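Local coordinates for putative iron-regulated protein A (Parabacteroides distasonis ATCC 8503, PDB 4ECG) that binds calcium ions and is probably a metallopeptidase-like member of the imelysin (M75) family, possibly regulated by iron, at residues Tyr14-Pro27 and Met321-Gln333. Sequence-based numbering, arbitrary orientation.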
loop_
_atom_site.group_PDB
_atom_site.type_symbol
_atom_site.label_atom_id
_atom_site.label_comp_id
_atom_site.label_asym_id
_atom_site.label_seq_id
_atom_site.Cartn_x
_atom_site.Cartn_y
_atom_site.Cartn_z
ATOM N N TYR A 14 0.116 11.933 29.728
ATOM C CA TYR A 14 -0.700 12.304 28.525
ATOM C C TYR A 14 -0.803 11.229 27.449
ATOM O O TYR A 14 0.165 10.561 27.126
ATOM C CB TYR A 14 -0.186 13.552 27.798
ATOM C CG TYR A 14 -0.156 14.796 28.635
ATOM C CD1 TYR A 14 -1.318 15.281 29.264
ATOM C CD2 TYR A 14 1.046 15.498 28.812
ATOM C CE1 TYR A 14 -1.263 16.401 30.055
ATOM C CE2 TYR A 14 1.097 16.630 29.589
ATOM C CZ TYR A 14 -0.049 17.069 30.199
ATOM O OH TYR A 14 0.047 18.199 30.949
ATOM N N ASP A 15 -1.984 11.118 26.852
ATOM C CA ASP A 15 -2.197 10.280 25.665
ATOM C C ASP A 15 -3.119 11.017 24.660
ATOM O O ASP A 15 -3.536 12.147 24.911
ATOM C CB ASP A 15 -2.716 8.878 26.061
ATOM C CG ASP A 15 -4.146 8.886 26.610
ATOM O OD1 ASP A 15 -4.942 9.790 26.327
ATOM O OD2 ASP A 15 -4.503 7.952 27.330
ATOM N N PHE A 16 -3.428 10.393 23.531
ATOM C CA PHE A 16 -4.231 11.041 22.495
ATOM C C PHE A 16 -5.630 11.513 22.898
ATOM O O PHE A 16 -6.108 12.490 22.333
ATOM C CB PHE A 16 -4.385 10.106 21.304
ATOM C CG PHE A 16 -3.115 9.902 20.526
ATOM C CD1 PHE A 16 -2.445 10.992 19.976
ATOM C CD2 PHE A 16 -2.608 8.632 20.324
ATOM C CE1 PHE A 16 -1.290 10.835 19.242
ATOM C CE2 PHE A 16 -1.428 8.455 19.605
ATOM C CZ PHE A 16 -0.769 9.558 19.053
ATOM N N LYS A 17 -6.265 10.827 23.853
ATOM C CA LYS A 17 -7.613 11.157 24.352
ATOM C C LYS A 17 -7.583 12.030 25.620
ATOM O O LYS A 17 -8.616 12.326 26.173
ATOM C CB LYS A 17 -8.411 9.852 24.617
ATOM C CG LYS A 17 -9.086 9.244 23.362
ATOM C CD LYS A 17 -9.201 7.693 23.371
ATOM C CE LYS A 17 -10.582 7.130 23.775
ATOM N NZ LYS A 17 -10.957 5.914 22.974
ATOM N N ASN A 18 -6.382 12.417 26.076
ATOM C CA ASN A 18 -6.158 13.221 27.303
ATOM C C ASN A 18 -4.960 14.134 27.021
ATOM O O ASN A 18 -3.832 13.858 27.426
ATOM C CB ASN A 18 -5.836 12.353 28.543
ATOM C CG ASN A 18 -6.956 11.388 28.906
ATOM O OD1 ASN A 18 -7.890 11.740 29.626
ATOM N ND2 ASN A 18 -6.854 10.145 28.418
ATOM N N LEU A 19 -5.217 15.196 26.270
ATOM C CA LEU A 19 -4.192 16.118 25.856
ATOM C C LEU A 19 -4.262 17.381 26.692
ATOM O O LEU A 19 -5.320 17.695 27.288
ATOM C CB LEU A 19 -4.361 16.470 24.378
ATOM C CG LEU A 19 -3.974 15.366 23.408
ATOM C CD1 LEU A 19 -4.735 15.595 22.123
ATOM C CD2 LEU A 19 -2.472 15.308 23.145
ATOM N N PRO A 20 -3.131 18.118 26.743
ATOM C CA PRO A 20 -3.189 19.474 27.314
ATOM C C PRO A 20 -3.828 20.400 26.288
ATOM O O PRO A 20 -4.000 20.012 25.111
ATOM C CB PRO A 20 -1.707 19.824 27.536
ATOM C CG PRO A 20 -0.941 19.019 26.497
ATOM C CD PRO A 20 -1.763 17.764 26.275
ATOM N N ALA A 21 -4.155 21.605 26.738
ATOM C CA ALA A 21 -4.711 22.668 25.897
ATOM C C ALA A 21 -3.866 22.945 24.647
ATOM O O ALA A 21 -2.624 22.894 24.724
ATOM C CB ALA A 21 -4.818 23.941 26.732
ATOM N N ASP A 22 -4.505 23.210 23.498
ATOM C CA ASP A 22 -3.750 23.675 22.309
ATOM C C ASP A 22 -2.956 24.962 22.623
ATOM O O ASP A 22 -3.271 25.661 23.602
ATOM C CB ASP A 22 -4.669 23.923 21.106
ATOM C CG ASP A 22 -5.184 22.623 20.454
ATOM O OD1 ASP A 22 -4.797 21.521 20.938
ATOM O OD2 ASP A 22 -5.996 22.730 19.471
ATOM N N SER A 23 -1.948 25.294 21.801
ATOM C CA SER A 23 -1.159 26.521 22.051
ATOM C C SER A 23 -1.999 27.785 21.851
ATOM O O SER A 23 -1.865 28.740 22.579
ATOM C CB SER A 23 0.090 26.593 21.166
ATOM O OG SER A 23 -0.303 26.907 19.843
ATOM N N GLY A 24 -2.888 27.756 20.871
ATOM C CA GLY A 24 -3.652 28.925 20.455
ATOM C C GLY A 24 -3.235 29.381 19.068
ATOM O O GLY A 24 -3.997 30.083 18.412
ATOM N N ALA A 25 -2.015 29.011 18.636
ATOM C CA ALA A 25 -1.568 29.247 17.255
ATOM C C ALA A 25 -2.441 28.381 16.340
ATOM O O ALA A 25 -2.643 27.216 16.619
ATOM C CB ALA A 25 -0.098 28.884 17.078
ATOM N N LYS A 26 -3.000 28.975 15.295
ATOM C CA LYS A 26 -3.666 28.244 14.250
ATOM C C LYS A 26 -2.982 28.538 12.925
ATOM O O LYS A 26 -2.666 29.665 12.634
ATOM C CB LYS A 26 -5.149 28.604 14.202
ATOM C CG LYS A 26 -5.861 28.354 15.528
ATOM C CD LYS A 26 -7.333 27.970 15.369
ATOM C CE LYS A 26 -8.186 28.523 16.521
ATOM N NZ LYS A 26 -9.499 27.827 16.639
ATOM N N PRO A 27 -2.744 27.509 12.109
ATOM C CA PRO A 27 -2.055 27.771 10.854
ATOM C C PRO A 27 -2.889 28.585 9.862
ATOM O O PRO A 27 -4.105 28.476 9.832
ATOM C CB PRO A 27 -1.776 26.371 10.307
ATOM C CG PRO A 27 -2.787 25.479 10.930
ATOM C CD PRO A 27 -3.127 26.089 12.254
HETATM N N MSE A 321 3.130 23.207 16.190
HETATM C CA MSE A 321 2.646 24.578 16.393
HETATM C C MSE A 321 1.305 24.617 17.148
HETATM O O MSE A 321 1.127 25.443 18.030
HETATM C CB MSE A 321 2.539 25.275 15.013
HETATM C CG MSE A 321 2.077 26.772 14.976
HETATM SE SE MSE A 321 1.090 27.236 13.298
HETATM C CE MSE A 321 2.544 26.660 12.056
ATOM N N ILE A 322 0.366 23.731 16.800
ATOM C CA ILE A 322 -0.991 23.688 17.403
ATOM C C ILE A 322 -0.945 23.087 18.818
ATOM O O ILE A 322 -1.504 23.653 19.776
ATOM C CB ILE A 322 -2.015 22.922 16.509
ATOM C CG1 ILE A 322 -2.189 23.597 15.144
ATOM C CG2 ILE A 322 -3.403 22.928 17.124
ATOM C CD1 ILE A 322 -2.843 22.739 14.088
ATOM N N ASN A 323 -0.230 21.970 18.966
ATOM C CA ASN A 323 -0.091 21.302 20.274
ATOM C C ASN A 323 1.165 20.443 20.360
ATOM O O ASN A 323 1.145 19.307 19.897
ATOM C CB ASN A 323 -1.333 20.462 20.506
ATOM C CG ASN A 323 -1.403 19.903 21.892
ATOM O OD1 ASN A 323 -0.423 19.338 22.383
ATOM N ND2 ASN A 323 -2.556 20.054 22.549
ATOM N N PRO A 324 2.275 20.969 20.940
ATOM C CA PRO A 324 3.548 20.165 20.980
ATOM C C PRO A 324 3.418 18.740 21.535
ATOM O O PRO A 324 4.119 17.849 21.060
ATOM C CB PRO A 324 4.467 20.997 21.857
ATOM C CG PRO A 324 3.967 22.399 21.731
ATOM C CD PRO A 324 2.470 22.308 21.505
ATOM N N THR A 325 2.516 18.528 22.492
ATOM C CA THR A 325 2.337 17.241 23.144
ATOM C C THR A 325 1.712 16.237 22.167
ATOM O O THR A 325 2.154 15.118 22.066
ATOM C CB THR A 325 1.490 17.372 24.436
ATOM O OG1 THR A 325 2.087 18.350 25.290
ATOM C CG2 THR A 325 1.410 16.064 25.208
ATOM N N LEU A 326 0.684 16.648 21.442
ATOM C CA LEU A 326 0.047 15.803 20.458
ATOM C C LEU A 326 1.070 15.422 19.399
ATOM O O LEU A 326 1.152 14.261 19.029
ATOM C CB LEU A 326 -1.157 16.513 19.809
ATOM C CG LEU A 326 -1.721 15.920 18.526
ATOM C CD1 LEU A 326 -2.223 14.509 18.740
ATOM C CD2 LEU A 326 -2.850 16.834 18.060
ATOM N N ASP A 327 1.851 16.377 18.910
ATOM C CA ASP A 327 2.872 16.051 17.898
ATOM C C ASP A 327 3.906 15.048 18.451
ATOM O O ASP A 327 4.315 14.068 17.797
ATOM C CB ASP A 327 3.618 17.296 17.417
ATOM C CG ASP A 327 4.835 16.937 16.592
ATOM O OD1 ASP A 327 4.632 16.342 15.524
ATOM O OD2 ASP A 327 5.979 17.200 17.010
ATOM N N SER A 328 4.342 15.324 19.665
ATOM C CA SER A 328 5.327 14.495 20.301
ATOM C C SER A 328 4.739 13.100 20.482
ATOM O O SER A 328 5.431 12.123 20.246
ATOM C CB SER A 328 5.715 15.135 21.611
ATOM O OG SER A 328 6.671 14.348 22.227
ATOM N N LEU A 329 3.452 13.002 20.820
ATOM C CA LEU A 329 2.832 11.675 20.965
ATOM C C LEU A 329 2.733 10.895 19.605
ATOM O O LEU A 329 2.778 9.652 19.589
ATOM C CB LEU A 329 1.458 11.792 21.628
ATOM C CG LEU A 329 1.384 11.926 23.141
ATOM C CD1 LEU A 329 -0.082 12.208 23.463
ATOM C CD2 LEU A 329 1.910 10.690 23.923
HETATM N N MSE A 330 2.585 11.643 18.504
HETATM C CA MSE A 330 2.548 11.133 17.147
HETATM C C MSE A 330 3.890 10.689 16.650
HETATM O O MSE A 330 3.986 9.655 15.966
HETATM C CB MSE A 330 2.040 12.186 16.160
HETATM C CG MSE A 330 0.508 12.387 16.145
HETATM SE SE MSE A 330 -0.472 10.955 15.332
HETATM C CE MSE A 330 0.679 10.495 13.853
ATOM N N VAL A 331 4.915 11.479 16.946
ATOM C CA VAL A 331 6.283 11.083 16.630
ATOM C C VAL A 331 6.571 9.704 17.269
ATOM O O VAL A 331 6.970 8.790 16.576
ATOM C CB VAL A 331 7.300 12.171 17.093
ATOM C CG1 VAL A 331 8.747 11.651 17.020
ATOM C CG2 VAL A 331 7.082 13.440 16.272
ATOM N N VAL A 332 6.311 9.566 18.574
ATOM C CA VAL A 332 6.535 8.320 19.317
ATOM C C VAL A 332 5.712 7.189 18.688
ATOM O O VAL A 332 6.210 6.101 18.443
ATOM C CB VAL A 332 6.206 8.505 20.845
ATOM C CG1 VAL A 332 5.950 7.168 21.556
ATOM C CG2 VAL A 332 7.311 9.325 21.575
ATOM N N GLN A 333 4.470 7.461 18.347
ATOM C CA GLN A 333 3.555 6.412 17.942
ATOM C C GLN A 333 3.861 5.856 16.563
ATOM O O GLN A 333 3.676 4.660 16.348
ATOM C CB GLN A 333 2.101 6.912 17.980
ATOM C CG GLN A 333 1.067 5.826 17.991
ATOM C CD GLN A 333 1.148 4.910 19.200
ATOM O OE1 GLN A 333 1.279 5.360 20.329
ATOM N NE2 GLN A 333 1.031 3.597 18.961
HETATM O O HOH W 1 -3.531 25.920 18.916
#
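Phe16 lays its ring along helix 324-343, against Leu326, Leu329, Met330 and Gln333. CD1 of Leu326 comes at the ring edge, 3.7 Å from Phe16 CD1, and CG of Gln333 meets the edge at the diagonally opposite CE2. Leu329 slides past in the opposite direction, its CB 3.8 Å from Phe16 CE1. Met330 SE stands obliquely, 4.8 Å from the Phe16 centroid, a Met-aromatic contact through selenomethionine. With CG anti to the carbonyl carbon (chi1 -70°), the Phe16 ring is carried onto a helix its CB does not aim at, bringing CE1 and CZ to Leu329 and Met330. Leu19 CD2 extends this apolar strip to Leu326, and Leu19 also touches Val374 of helix 355-377.

Asn323, at the break between helices 315-322 and 324-343, is the N-cap of the second: its OD1 accepts from Leu326 N and, weakly, from Thr325 N. The amide's other end faces the loop preceding helix 29-68, joining it to this helix junction away from the calcium sites. ND2 gives a nearly straight bond (172°) to the anti lone pair of Asp22 OD1, with carboxylate and amide planes almost perpendicular, and a more bent one to Pro20 O, 2.9 Å away and above that carbonyl's plane. Asp22 OD1 also salt-bridges Lys378. A leucine in place of Asn323 would probably leave Pro20 O without this donor and the first turn of the helix uncapped.

Ile322 ends the preceding helix, and its O accepts from Ser23 N at 2.6 Å in a nearly straight bond (174°), while Ser23 OG donates to Met321 O and accepts from Ala25 N in an ST turn. Ile322 CD1 packs 3.8 Å from Pro27 CD, and CG2 lies against the Asp22 carboxylate.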